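Local coordinates for legionella ubiquitin-specific protease A domain-containing protein (Legionella pneumophila subsp. pneumophila, PDB 5DGG), which contributes the central domain of a larger protein and is probably a ubiquitin-specific cysteine protease of the papain-like CA clan, at residues A[39-44]-A[104-108]; A[52-56]-A[67-72]; A[130-135]-A[167-173]. All coordinates share one frame. Numbering follows the deposited sequence.

How the interactions relate
The three contacts illustrate how a mixed sheet and its surrounding helices make one domain. Interaction 1 pairs helices 33-47 and 98-108, and interaction 2, nested inside the chain loop that this pair closes, is a hairpin of central strands 54-60 and 65-70. Their centres lie 13 Å apart and they touch: L43 CD1 is 4.0 Å from I55 CG2, and L105 CD2 is 4.2 Å from L69 CD2, so helices and sheet share a core. Interaction 3 comes later in the chain and across its centre, 31 Å from interaction 1 and 25 Å from interaction 2 between centres. It joins the starts of helices 132-146 and 171-183, where C132 is placed much as the nucleophile is in CA-clan proteases.

Interaction 1. Residues A[39-44]-A[104-108]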
ATOM      1  N   ILE A  39      -2.065  -7.749  14.098  1.00 38.80           N
ATOM      2  CA  ILE A  39      -3.131  -7.487  13.133  1.00 40.15           C
ATOM      3  C   ILE A  39      -3.818  -8.707  12.551  1.00 36.30           C
ATOM      4  O   ILE A  39      -4.727  -8.540  11.735  1.00 37.94           O
ATOM      5  CB  ILE A  39      -2.677  -6.628  11.945  1.00 43.18           C
ATOM      6  CG1 ILE A  39      -1.712  -7.383  11.037  1.00 40.00           C
ATOM      7  CG2 ILE A  39      -2.158  -5.290  12.452  1.00 48.74           C
ATOM      8  CD1 ILE A  39      -1.727  -6.768   9.655  1.00 46.54           C
ATOM      9  N   ILE A  40      -3.387  -9.909  12.932  1.00 34.19           N
ATOM     10  CA  ILE A  40      -3.949 -11.129  12.338  1.00 35.31           C
ATOM     11  C   ILE A  40      -5.465 -11.102  12.482  1.00 33.97           C
ATOM     12  O   ILE A  40      -6.182 -11.425  11.535  1.00 31.63           O
ATOM     13  CB  ILE A  40      -3.423 -12.426  12.998  1.00 36.11           C
ATOM     14  CG1 ILE A  40      -1.945 -12.599  12.783  1.00 36.27           C
ATOM     15  CG2 ILE A  40      -4.132 -13.675  12.456  1.00 35.13           C
ATOM     16  CD1 ILE A  40      -1.515 -12.569  11.359  1.00 36.31           C
ATOM     17  N   GLU A  41      -5.964 -10.683  13.645  1.00 34.46           N
ATOM     18  CA  GLU A  41      -7.388 -10.824  13.899  1.00 36.50           C
ATOM     19  C   GLU A  41      -8.197  -9.832  13.065  1.00 35.32           C
ATOM     20  O   GLU A  41      -9.241 -10.175  12.478  1.00 33.22           O
ATOM     21  CB  GLU A  41      -7.688 -10.763  15.396  1.00 42.70           C
ATOM     22  CG  GLU A  41      -7.311 -12.096  16.087  1.00 47.58           C
ATOM     23  CD  GLU A  41      -7.762 -12.199  17.528  1.00 55.42           C
ATOM     24  OE1 GLU A  41      -7.125 -11.535  18.348  1.00 60.23           O
ATOM     25  OE2 GLU A  41      -8.721 -12.959  17.858  1.00 68.01           O
ATOM     26  N   THR A  42      -7.689  -8.626  12.977  1.00 33.63           N
ATOM     27  CA  THR A  42      -8.312  -7.612  12.134  0.60 35.02           C
ATOM     28  C   THR A  42      -8.217  -7.997  10.656  1.00 30.54           C
ATOM     29  O   THR A  42      -9.209  -7.919   9.931  1.00 30.22           O
ATOM     30  CB  THR A  42      -7.779  -6.190  12.400  0.60 37.29           C
ATOM     31  OG1 THR A  42      -8.500  -5.259  11.594  0.60 42.58           O
ATOM     32  CG2 THR A  42      -6.312  -6.047  12.065  0.60 37.81           C
ATOM     33  N   LEU A  43      -7.078  -8.479  10.226  1.00 28.48           N
ATOM     34  CA  LEU A  43      -6.919  -8.809   8.824  1.00 29.58           C
ATOM     35  C   LEU A  43      -7.769 -10.067   8.492  1.00 29.35           C
ATOM     36  O   LEU A  43      -8.459 -10.121   7.454  1.00 29.00           O
ATOM     37  CB  LEU A  43      -5.422  -8.958   8.499  1.00 30.28           C
ATOM     38  CG  LEU A  43      -5.073  -9.522   7.129  1.00 29.72           C
ATOM     39  CD1 LEU A  43      -5.470  -8.564   6.035  1.00 29.70           C
ATOM     40  CD2 LEU A  43      -3.584  -9.834   7.047  1.00 31.02           C
ATOM     41  N   ALA A  44      -7.814 -11.038   9.404  1.00 28.36           N
ATOM     42  CA  ALA A  44      -8.611 -12.244   9.165  1.00 28.90           C
ATOM     43  C   ALA A  44     -10.090 -11.863   9.103  1.00 28.90           C
ATOM     44  O   ALA A  44     -10.833 -12.276   8.194  1.00 27.52           O
ATOM     45  CB  ALA A  44      -8.367 -13.270  10.249  1.00 30.98           C
ATOM     46  N   LEU A 104       1.578 -14.149   6.540  1.00 29.44           N
ATOM     47  CA  LEU A 104       0.516 -13.366   7.156  1.00 29.94           C
ATOM     48  C   LEU A 104      -0.842 -13.897   6.760  1.00 30.10           C
ATOM     49  O   LEU A 104      -1.715 -14.133   7.611  1.00 31.24           O
ATOM     50  CB  LEU A 104       0.688 -11.933   6.729  1.00 34.54           C
ATOM     51  CG  LEU A 104      -0.157 -10.801   7.251  1.00 40.30           C
ATOM     52  CD1 LEU A 104      -0.257 -10.870   8.754  1.00 45.44           C
ATOM     53  CD2 LEU A 104       0.539  -9.544   6.818  1.00 42.74           C
ATOM     54  N   LEU A 105      -1.037 -14.110   5.467  1.00 27.20           N
ATOM     55  CA  LEU A 105      -2.261 -14.719   5.007  1.00 27.04           C
ATOM     56  C   LEU A 105      -2.464 -16.154   5.589  1.00 29.57           C
ATOM     57  O   LEU A 105      -3.573 -16.497   6.021  1.00 29.72           O
ATOM     58  CB  LEU A 105      -2.336 -14.705   3.498  1.00 26.86           C
ATOM     59  CG  LEU A 105      -2.538 -13.281   2.943  1.00 27.46           C
ATOM     60  CD1 LEU A 105      -2.443 -13.343   1.447  1.00 28.07           C
ATOM     61  CD2 LEU A 105      -3.873 -12.662   3.324  1.00 30.75           C
ATOM     62  N   ASN A 106      -1.439 -16.985   5.596  1.00 30.30           N
ATOM     63  CA  ASN A 106      -1.591 -18.288   6.234  1.00 36.55           C
ATOM     64  C   ASN A 106      -1.993 -18.182   7.703  1.00 35.43           C
ATOM     65  O   ASN A 106      -2.856 -18.909   8.143  1.00 36.68           O
ATOM     66  CB  ASN A 106      -0.354 -19.157   6.088  1.00 37.97           C
ATOM     67  CG  ASN A 106      -0.649 -20.602   6.413  1.00 45.41           C
ATOM     68  OD1 ASN A 106      -1.262 -21.313   5.612  1.00 53.24           O
ATOM     69  ND2 ASN A 106      -0.255 -21.038   7.606  1.00 47.81           N
ATOM     70  N   GLN A 107      -1.418 -17.243   8.448  1.00 37.94           N
ATOM     71  CA  GLN A 107      -1.883 -17.014   9.811  1.00 40.29           C
ATOM     72  C   GLN A 107      -3.376 -16.696   9.858  1.00 41.05           C
ATOM     73  O   GLN A 107      -4.071 -17.189  10.749  1.00 45.94           O
ATOM     74  CB  GLN A 107      -1.119 -15.889  10.480  1.00 43.26           C
ATOM     75  CG  GLN A 107       0.356 -16.151  10.592  1.00 48.85           C
ATOM     76  CD  GLN A 107       0.831 -16.088  12.012  1.00 58.62           C
ATOM     77  OE1 GLN A 107       0.393 -16.882  12.864  1.00 60.48           O
ATOM     78  NE2 GLN A 107       1.734 -15.141  12.291  1.00 64.22           N
ATOM     79  N   CYS A 108      -3.878 -15.869   8.922  1.00 36.06           N
ATOM     80  CA  CYS A 108      -5.305 -15.531   8.876  1.00 34.95           C
ATOM     81  C   CYS A 108      -6.201 -16.705   8.515  1.00 35.84           C
ATOM     82  O   CYS A 108      -7.411 -16.622   8.655  1.00 36.53           O
ATOM     83  CB  CYS A 108      -5.557 -14.419   7.854  1.00 34.15           C
ATOM     84  SG  CYS A 108      -4.769 -12.941   8.393  1.00 35.44           S
TER
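The first segment meets the second with I39, whose CG1 comes within 4.4 Å of L104 CD1, an outlying touch made mainly possible by the reach of the side chain. I40 takes a larger share. Its m,m rotamer brings CD1 to 3.4 Å from L104 CD1 and 3.5 Å from Q107 CB, while its CG2 rests 4.2 Å from C108 SG; no hydrogen bond joins the two segments. These are two helices of an alpha/beta domain, crossing at -75° with their local axes 9.3 Å apart, and both pack on one face of its mixed sheet: I39 and L104 touch L28 of strand 22-29, and L43 touches M25 of the same strand. E41 and T42 point away from the partner. One turn after I39, L43 directs its CA-to-CB bond at the second helix, and CD2 lies 3.6 Å from both L104 CG and C108 SG. At A44 the small side chains let the backbones close in, with CA atoms of A44 and C108 4.7 Å apart and their CB atoms 3.9 Å apart.

Interaction 2. Residues A[52-56]-A[67-72]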
ATOM      1  N   VAL A  52     -16.254  -6.727   2.425  1.00 33.54           N
ATOM      2  CA  VAL A  52     -14.921  -6.247   2.077  1.00 29.52           C
ATOM      3  C   VAL A  52     -14.465  -6.967   0.833  1.00 28.56           C
ATOM      4  O   VAL A  52     -14.520  -8.203   0.760  1.00 28.14           O
ATOM      5  CB  VAL A  52     -13.924  -6.572   3.203  1.00 28.48           C
ATOM      6  CG1 VAL A  52     -12.494  -6.259   2.762  1.00 28.12           C
ATOM      7  CG2 VAL A  52     -14.304  -5.813   4.445  1.00 28.24           C
ATOM      8  N   HIS A  53     -14.039  -6.199  -0.166  1.00 26.03           N
ATOM      9  CA  HIS A  53     -13.536  -6.788  -1.378  1.00 27.16           C
ATOM     10  C   HIS A  53     -12.051  -6.498  -1.646  1.00 24.84           C
ATOM     11  O   HIS A  53     -11.394  -7.257  -2.348  1.00 25.78           O
ATOM     12  CB  HIS A  53     -14.331  -6.311  -2.560  1.00 28.58           C
ATOM     13  CG  HIS A  53     -14.062  -7.127  -3.757  1.00 32.13           C
ATOM     14  ND1 HIS A  53     -14.652  -8.355  -3.959  1.00 35.19           N
ATOM     15  CD2 HIS A  53     -13.170  -6.965  -4.756  1.00 33.21           C
ATOM     16  CE1 HIS A  53     -14.190  -8.874  -5.086  1.00 36.68           C
ATOM     17  NE2 HIS A  53     -13.272  -8.058  -5.572  1.00 35.41           N
ATOM     18  N   TYR A  54     -11.543  -5.398  -1.108  1.00 23.09           N
ATOM     19  CA  TYR A  54     -10.154  -5.019  -1.291  1.00 21.36           C
ATOM     20  C   TYR A  54      -9.533  -4.662   0.059  1.00 22.35           C
ATOM     21  O   TYR A  54     -10.178  -4.059   0.902  1.00 20.41           O
ATOM     22  CB  TYR A  54     -10.017  -3.826  -2.191  1.00 22.47           C
ATOM     23  CG  TYR A  54     -10.648  -3.966  -3.511  1.00 23.28           C
ATOM     24  CD1 TYR A  54      -9.958  -4.571  -4.527  1.00 23.35           C
ATOM     25  CD2 TYR A  54     -11.918  -3.446  -3.781  1.00 25.44           C
ATOM     26  CE1 TYR A  54     -10.499  -4.734  -5.766  1.00 25.18           C
ATOM     27  CE2 TYR A  54     -12.495  -3.615  -5.056  1.00 25.70           C
ATOM     28  CZ  TYR A  54     -11.739  -4.230  -6.045  1.00 26.95           C
ATOM     29  OH  TYR A  54     -12.167  -4.463  -7.356  1.00 29.63           O
ATOM     30  N   ILE A  55      -8.269  -5.055   0.255  1.00 20.99           N
ATOM     31  CA  ILE A  55      -7.507  -4.740   1.473  1.00 19.98           C
ATOM     32  C   ILE A  55      -6.138  -4.221   1.048  1.00 19.57           C
ATOM     33  O   ILE A  55      -5.457  -4.912   0.325  1.00 19.98           O
ATOM     34  CB  ILE A  55      -7.343  -5.971   2.379  1.00 20.40           C
ATOM     35  CG1 ILE A  55      -8.700  -6.566   2.746  1.00 21.70           C
ATOM     36  CG2 ILE A  55      -6.630  -5.534   3.635  1.00 21.16           C
ATOM     37  CD1 ILE A  55      -8.721  -7.890   3.479  1.00 22.45           C
ATOM     38  N   MET A  56      -5.780  -3.000   1.457  1.00 18.83           N
ATOM     39  CA  MET A  56      -4.475  -2.416   1.217  1.00 19.41           C
ATOM     40  C   MET A  56      -3.631  -2.385   2.497  1.00 19.67           C
ATOM     41  O   MET A  56      -4.116  -2.054   3.589  1.00 20.67           O
ATOM     42  CB  MET A  56      -4.568  -0.978   0.745  1.00 20.32           C
ATOM     43  CG  MET A  56      -5.616  -0.652  -0.285  1.00 23.98           C
ATOM     44  SD  MET A  56      -5.168   1.002  -0.869  1.00 26.71           S
ATOM     45  CE  MET A  56      -6.434   1.138  -2.060  1.00 29.34           C
ATOM     46  N   VAL A  67       0.927  -3.437  -0.383  1.00 18.30           N
ATOM     47  CA  VAL A  67       0.304  -4.705  -0.577  1.00 18.68           C
ATOM     48  C   VAL A  67      -1.174  -4.497  -0.855  1.00 19.10           C
ATOM     49  O   VAL A  67      -1.876  -3.841  -0.044  1.00 19.68           O
ATOM     50  CB  VAL A  67       0.459  -5.542   0.707  1.00 18.94           C
ATOM     51  CG1 VAL A  67      -0.336  -6.839   0.627  1.00 21.24           C
ATOM     52  CG2 VAL A  67       1.907  -5.780   0.985  1.00 20.59           C
ATOM     53  N   TYR A  68      -1.663  -5.056  -1.948  1.00 18.82           N
ATOM     54  CA  TYR A  68      -3.062  -4.890  -2.386  1.00 20.13           C
ATOM     55  C   TYR A  68      -3.696  -6.237  -2.636  1.00 19.95           C
ATOM     56  O   TYR A  68      -3.327  -6.945  -3.590  1.00 20.70           O
ATOM     57  CB  TYR A  68      -3.174  -3.969  -3.624  1.00 19.70           C
ATOM     58  CG  TYR A  68      -2.348  -2.760  -3.426  1.00 19.36           C
ATOM     59  CD1 TYR A  68      -2.875  -1.675  -2.784  1.00 19.62           C
ATOM     60  CD2 TYR A  68      -1.030  -2.696  -3.871  1.00 18.29           C
ATOM     61  CE1 TYR A  68      -2.118  -0.570  -2.526  1.00 19.16           C
ATOM     62  CE2 TYR A  68      -0.260  -1.601  -3.615  1.00 18.77           C
ATOM     63  CZ  TYR A  68      -0.800  -0.547  -2.924  1.00 19.55           C
ATOM     64  OH  TYR A  68      -0.082   0.610  -2.696  1.00 19.83           O
ATOM     65  N   LEU A  69      -4.642  -6.590  -1.769  1.00 19.40           N
ATOM     66  CA  LEU A  69      -5.362  -7.856  -1.866  0.60 21.38           C
ATOM     67  C   LEU A  69      -6.747  -7.616  -2.441  1.00 21.53           C
ATOM     68  O   LEU A  69      -7.489  -6.736  -1.955  1.00 22.26           O
ATOM     69  CB  LEU A  69      -5.484  -8.521  -0.476  0.60 22.46           C
ATOM     70  CG  LEU A  69      -6.190  -9.884  -0.384  0.60 24.33           C
ATOM     71  CD1 LEU A  69      -5.415 -11.021  -1.038  0.60 25.29           C
ATOM     72  CD2 LEU A  69      -6.437 -10.272   1.071  0.60 25.35           C
ATOM     73  N   SER A  70      -7.076  -8.378  -3.462  1.00 21.67           N
ATOM     74  CA  SER A  70      -8.358  -8.350  -4.135  1.00 23.65           C
ATOM     75  C   SER A  70      -8.970  -9.714  -3.980  1.00 26.00           C
ATOM     76  O   SER A  70      -8.338 -10.746  -4.272  1.00 25.63           O
ATOM     77  CB  SER A  70      -8.213  -8.063  -5.648  1.00 26.62           C
ATOM     78  OG  SER A  70      -7.622  -6.837  -5.859  1.00 29.71           O
ATOM     79  N   LYS A  71     -10.213  -9.754  -3.525  1.00 28.74           N
ATOM     80  CA  LYS A  71     -10.955 -11.026  -3.392  1.00 32.18           C
ATOM     81  C   LYS A  71     -11.464 -11.539  -4.714  1.00 37.78           C
ATOM     82  O   LYS A  71     -11.523 -10.781  -5.719  1.00 37.37           O
ATOM     83  CB  LYS A  71     -12.111 -10.822  -2.437  1.00 34.00           C
ATOM     84  CG  LYS A  71     -11.644 -10.676  -1.035  1.00 32.04           C
ATOM     85  CD  LYS A  71     -12.810 -10.780  -0.089  1.00 35.42           C
ATOM     86  CE  LYS A  71     -12.400 -10.327   1.272  1.00 31.75           C
ATOM     87  NZ  LYS A  71     -13.566 -10.514   2.177  1.00 34.40           N
ATOM     88  N   PRO A  72     -11.852 -12.845  -4.758  1.00 46.13           N
ATOM     89  CA  PRO A  72     -12.314 -13.394  -6.067  1.00 49.93           C
ATOM     90  C   PRO A  72     -13.590 -12.737  -6.643  1.00 49.63           C
ATOM     91  O   PRO A  72     -14.488 -12.366  -5.888  1.00 46.65           O
ATOM     92  CB  PRO A  72     -12.529 -14.894  -5.782  1.00 52.78           C
ATOM     93  CG  PRO A  72     -12.560 -15.039  -4.292  1.00 50.57           C
ATOM     94  CD  PRO A  72     -11.861 -13.857  -3.684  1.00 48.37           C
TER
HETATM   95  O   HOH W   1     -11.850  -8.750  -7.897  1.00 44.26           O
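K71, H53 and I55 bury most in this antiparallel hairpin. I55 pairs with L69 as a hydrogen-bonded pair: I55 N donates to L69 O at 2.9 Å and L69 N to I55 O at 2.8 Å, while I55 CD1 packs 4.1 Å from L69 CD2. H53 extends the pairing beyond the strand, its O accepting from K71 N at 3.0 Å. The K71 side chain then serves twice. CB lies over the H53 ring in a CH-pi contact, 4.1 Å from the centroid, and the extended chain carries NZ to V52 O, a weak 2.9 Å hydrogen bond beside those it makes to V47 O and D46 O. A water 2.8 Å from H53 NE2 donates to K71 O at 3.0 Å. On the face opposite I55 and L69, M56 SD meets the edge of the Y68 ring, 5.0 Å from its centroid, a Met-aromatic contact. Strands 22-29 and 81-86 flank the hairpin; I55 and L69 face helix 33-47, whereas Y68 OH is hydrogen-bonded to S140 OG of helix 132-146.

Interaction 3. Residues A[130-135]-A[167-173]; sequences YSCGDF and NEDNVLR
Two helix starts are locked together here, burying 416 Å². Residues 130-131 lead into a helix from C132, with F135 N bonded to S131 O at 3.0 Å. In the second segment N167 (phi/psi -118/31) opens a turn; its CB sits 3.8 Å from F135 CE2 (chi1 m, -82°). The N-cap residues S131 and N170 make no side-chain capping bond; instead N167 OD1 accepts from R173 N at 2.9 Å and weakly from L172 N at 2.8 Å, while ND2 donates to N170 OD1 at 3.0 Å and also to Q126. Past E168, D169 and N170 are both left-handed (55/23 and 60/27). N170 OD1 receives a very short 2.5 Å hydrogen bond from Y130 OH (chi1 p, 79°). The helix begins at V171. L172 (t,p) places CD2 over the F135 ring, 4.2 Å from the centroid, and 3.9 Å from D134 CB. R173 (t,p,p, chi4 93°) forms a two-pronged salt bridge with D134 (chi1 m): NH2 to OD1 2.7 Å, NE to OD2 2.8 Å, their CA atoms 6.4 Å apart; Y130 CD1 lies over the guanidinium, 4.0 Å from NH2. C132 points away and touches H63, consistent with the cysteine-at-helix-start arrangement of CA-clan proteases.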
ATOM      1  N   TYR A 130      14.656   7.777  -0.032  1.00 33.08           N
ATOM      2  CA  TYR A 130      13.825   8.746   0.674  1.00 33.46           C
ATOM      3  C   TYR A 130      12.378   8.845   0.174  1.00 29.69           C
ATOM      4  O   TYR A 130      11.541   9.266   0.929  1.00 28.05           O
ATOM      5  CB  TYR A 130      14.448  10.147   0.694  1.00 34.58           C
ATOM      6  CG  TYR A 130      14.296  10.935  -0.578  1.00 35.88           C
ATOM      7  CD1 TYR A 130      13.316  11.929  -0.697  1.00 36.25           C
ATOM      8  CD2 TYR A 130      15.140  10.724  -1.670  1.00 37.26           C
ATOM      9  CE1 TYR A 130      13.157  12.652  -1.871  1.00 35.89           C
ATOM     10  CE2 TYR A 130      14.976  11.439  -2.844  1.00 37.05           C
ATOM     11  CZ  TYR A 130      13.993  12.407  -2.929  1.00 36.26           C
ATOM     12  OH  TYR A 130      13.862  13.152  -4.070  1.00 38.13           O
ATOM     13  N   SER A 131      12.104   8.500  -1.090  1.00 28.64           N
ATOM     14  CA  SER A 131      10.793   8.758  -1.666  1.00 27.05           C
ATOM     15  C   SER A 131       9.886   7.497  -1.723  1.00 28.46           C
ATOM     16  O   SER A 131       8.827   7.569  -2.292  1.00 26.68           O
ATOM     17  CB  SER A 131      10.923   9.375  -3.047  1.00 28.52           C
ATOM     18  OG  SER A 131      11.645   8.527  -3.930  1.00 30.13           O
ATOM     19  N   CYS A 132      10.268   6.391  -1.077  1.00 28.45           N
ATOM     20  CA  CYS A 132       9.495   5.155  -1.193  1.00 27.03           C
ATOM     21  C   CYS A 132       8.112   5.350  -0.582  1.00 24.69           C
ATOM     22  O   CYS A 132       7.167   4.844  -1.101  1.00 24.42           O
ATOM     23  CB  CYS A 132      10.212   3.982  -0.535  1.00 29.14           C
ATOM     24  SG  CYS A 132      11.675   3.380  -1.412  1.00 32.09           S
ATOM     25  N   GLY A 133       8.030   6.095   0.517  1.00 24.99           N
ATOM     26  CA  GLY A 133       6.768   6.447   1.165  1.00 25.04           C
ATOM     27  C   GLY A 133       5.834   7.197   0.252  1.00 25.85           C
ATOM     28  O   GLY A 133       4.627   6.914   0.192  1.00 25.01           O
ATOM     29  N   ASP A 134       6.405   8.194  -0.432  1.00 26.80           N
ATOM     30  CA  ASP A 134       5.665   9.027  -1.345  1.00 27.93           C
ATOM     31  C   ASP A 134       5.063   8.210  -2.477  1.00 25.63           C
ATOM     32  O   ASP A 134       3.872   8.345  -2.814  1.00 25.19           O
ATOM     33  CB  ASP A 134       6.599  10.116  -1.936  1.00 28.45           C
ATOM     34  CG  ASP A 134       7.345  10.908  -0.847  1.00 30.85           C
ATOM     35  OD1 ASP A 134       8.268  10.361  -0.164  1.00 30.51           O
ATOM     36  OD2 ASP A 134       7.003  12.104  -0.693  1.00 34.25           O
ATOM     37  N   PHE A 135       5.902   7.417  -3.110  1.00 24.64           N
ATOM     38  CA  PHE A 135       5.426   6.492  -4.139  1.00 24.96           C
ATOM     39  C   PHE A 135       4.345   5.561  -3.615  1.00 23.83           C
ATOM     40  O   PHE A 135       3.335   5.361  -4.289  1.00 24.38           O
ATOM     41  CB  PHE A 135       6.581   5.653  -4.733  1.00 25.62           C
ATOM     42  CG  PHE A 135       7.388   6.366  -5.814  1.00 25.38           C
ATOM     43  CD1 PHE A 135       7.041   6.241  -7.133  1.00 25.77           C
ATOM     44  CD2 PHE A 135       8.512   7.127  -5.501  1.00 26.25           C
ATOM     45  CE1 PHE A 135       7.756   6.894  -8.125  1.00 25.98           C
ATOM     46  CE2 PHE A 135       9.243   7.781  -6.475  1.00 25.71           C
ATOM     47  CZ  PHE A 135       8.863   7.663  -7.792  1.00 27.09           C
ATOM     48  N   ASN A 167       8.639  11.097  -9.260  1.00 31.50           N
ATOM     49  CA  ASN A 167       9.167  12.144  -8.373  1.00 33.06           C
ATOM     50  C   ASN A 167      10.289  12.953  -9.018  1.00 33.80           C
ATOM     51  O   ASN A 167      11.202  13.455  -8.352  1.00 36.60           O
ATOM     52  CB  ASN A 167       9.615  11.562  -7.050  1.00 34.03           C
ATOM     53  CG  ASN A 167       9.857  12.629  -6.011  1.00 35.68           C
ATOM     54  OD1 ASN A 167       9.104  13.619  -5.918  1.00 35.51           O
ATOM     55  ND2 ASN A 167      10.918  12.452  -5.235  1.00 35.83           N
ATOM     56  N   GLU A 168      10.211  13.091 -10.324  1.00 35.05           N
ATOM     57  CA  GLU A 168      11.109  14.008 -11.059  1.00 39.61           C
ATOM     58  C   GLU A 168      11.060  15.399 -10.472  1.00 37.82           C
ATOM     59  O   GLU A 168       9.972  15.899 -10.168  1.00 38.15           O
ATOM     60  CB  GLU A 168      10.665  14.077 -12.522  1.00 45.52           C
ATOM     61  CG  GLU A 168      11.524  13.236 -13.444  1.00 54.68           C
ATOM     62  CD  GLU A 168      12.709  14.042 -13.980  1.00 66.78           C
ATOM     63  OE1 GLU A 168      13.235  14.891 -13.214  1.00 76.96           O
ATOM     64  OE2 GLU A 168      13.107  13.852 -15.161  1.00 72.87           O
ATOM     65  N   ASP A 169      12.228  16.024 -10.326  1.00 39.01           N
ATOM     66  CA  ASP A 169      12.358  17.354  -9.726  1.00 39.62           C
ATOM     67  C   ASP A 169      11.722  17.389  -8.341  1.00 39.73           C
ATOM     68  O   ASP A 169      11.281  18.447  -7.887  1.00 38.31           O
ATOM     69  CB  ASP A 169      11.729  18.458 -10.624  1.00 40.40           C
ATOM     70  CG  ASP A 169      12.568  18.790 -11.859  1.00 41.72           C
ATOM     71  OD1 ASP A 169      13.584  18.094 -12.093  1.00 40.94           O
ATOM     72  OD2 ASP A 169      12.186  19.748 -12.596  1.00 40.09           O
ATOM     73  N   ASN A 170      11.610  16.212  -7.705  1.00 40.74           N
ATOM     74  CA  ASN A 170      11.044  16.072  -6.371  1.00 39.80           C
ATOM     75  C   ASN A 170       9.588  16.555  -6.317  1.00 39.10           C
ATOM     76  O   ASN A 170       9.121  16.948  -5.266  1.00 41.29           O
ATOM     77  CB  ASN A 170      11.921  16.843  -5.371  1.00 42.91           C
ATOM     78  CG  ASN A 170      12.084  16.125  -4.049  1.00 45.68           C
ATOM     79  OD1 ASN A 170      12.123  14.884  -3.979  1.00 46.70           O
ATOM     80  ND2 ASN A 170      12.164  16.895  -2.982  1.00 46.58           N
ATOM     81  N   VAL A 171       8.868  16.505  -7.441  1.00 38.64           N
ATOM     82  CA  VAL A 171       7.500  17.051  -7.470  0.70 38.83           C
ATOM     83  C   VAL A 171       6.503  16.210  -6.679  1.00 37.84           C
ATOM     84  O   VAL A 171       5.518  16.752  -6.134  1.00 37.10           O
ATOM     85  CB  VAL A 171       6.934  17.259  -8.890  0.70 39.56           C
ATOM     86  CG1 VAL A 171       7.745  18.294  -9.648  0.70 39.69           C
ATOM     87  CG2 VAL A 171       6.816  15.938  -9.645  0.70 39.19           C
ATOM     88  N   LEU A 172       6.740  14.895  -6.594  1.00 36.13           N
ATOM     89  CA  LEU A 172       5.870  14.045  -5.774  1.00 31.72           C
ATOM     90  C   LEU A 172       6.037  14.391  -4.286  1.00 31.83           C
ATOM     91  O   LEU A 172       5.053  14.571  -3.548  1.00 32.40           O
ATOM     92  CB  LEU A 172       6.112  12.571  -6.072  1.00 30.38           C
ATOM     93  CG  LEU A 172       5.062  11.615  -5.495  1.00 29.31           C
ATOM     94  CD1 LEU A 172       3.643  11.762  -6.111  1.00 29.87           C
ATOM     95  CD2 LEU A 172       5.571  10.183  -5.648  1.00 29.77           C
ATOM     96  N   ARG A 173       7.263  14.535  -3.836  1.00 33.20           N
ATOM     97  CA  ARG A 173       7.520  15.030  -2.476  1.00 36.38           C
ATOM     98  C   ARG A 173       6.903  16.413  -2.212  1.00 39.75           C
ATOM     99  O   ARG A 173       6.332  16.660  -1.134  1.00 37.56           O
ATOM    100  CB  ARG A 173       9.013  15.021  -2.182  1.00 38.82           C
ATOM    101  CG  ARG A 173       9.442  15.627  -0.845  1.00 39.95           C
ATOM    102  CD  ARG A 173       8.736  15.034   0.384  1.00 41.06           C
ATOM    103  NE  ARG A 173       8.928  13.589   0.598  1.00 38.69           N
ATOM    104  CZ  ARG A 173       9.870  13.044   1.349  1.00 40.52           C
ATOM    105  NH1 ARG A 173      10.767  13.819   1.964  1.00 42.71           N
ATOM    106  NH2 ARG A 173       9.952  11.711   1.486  1.00 38.57           N
TER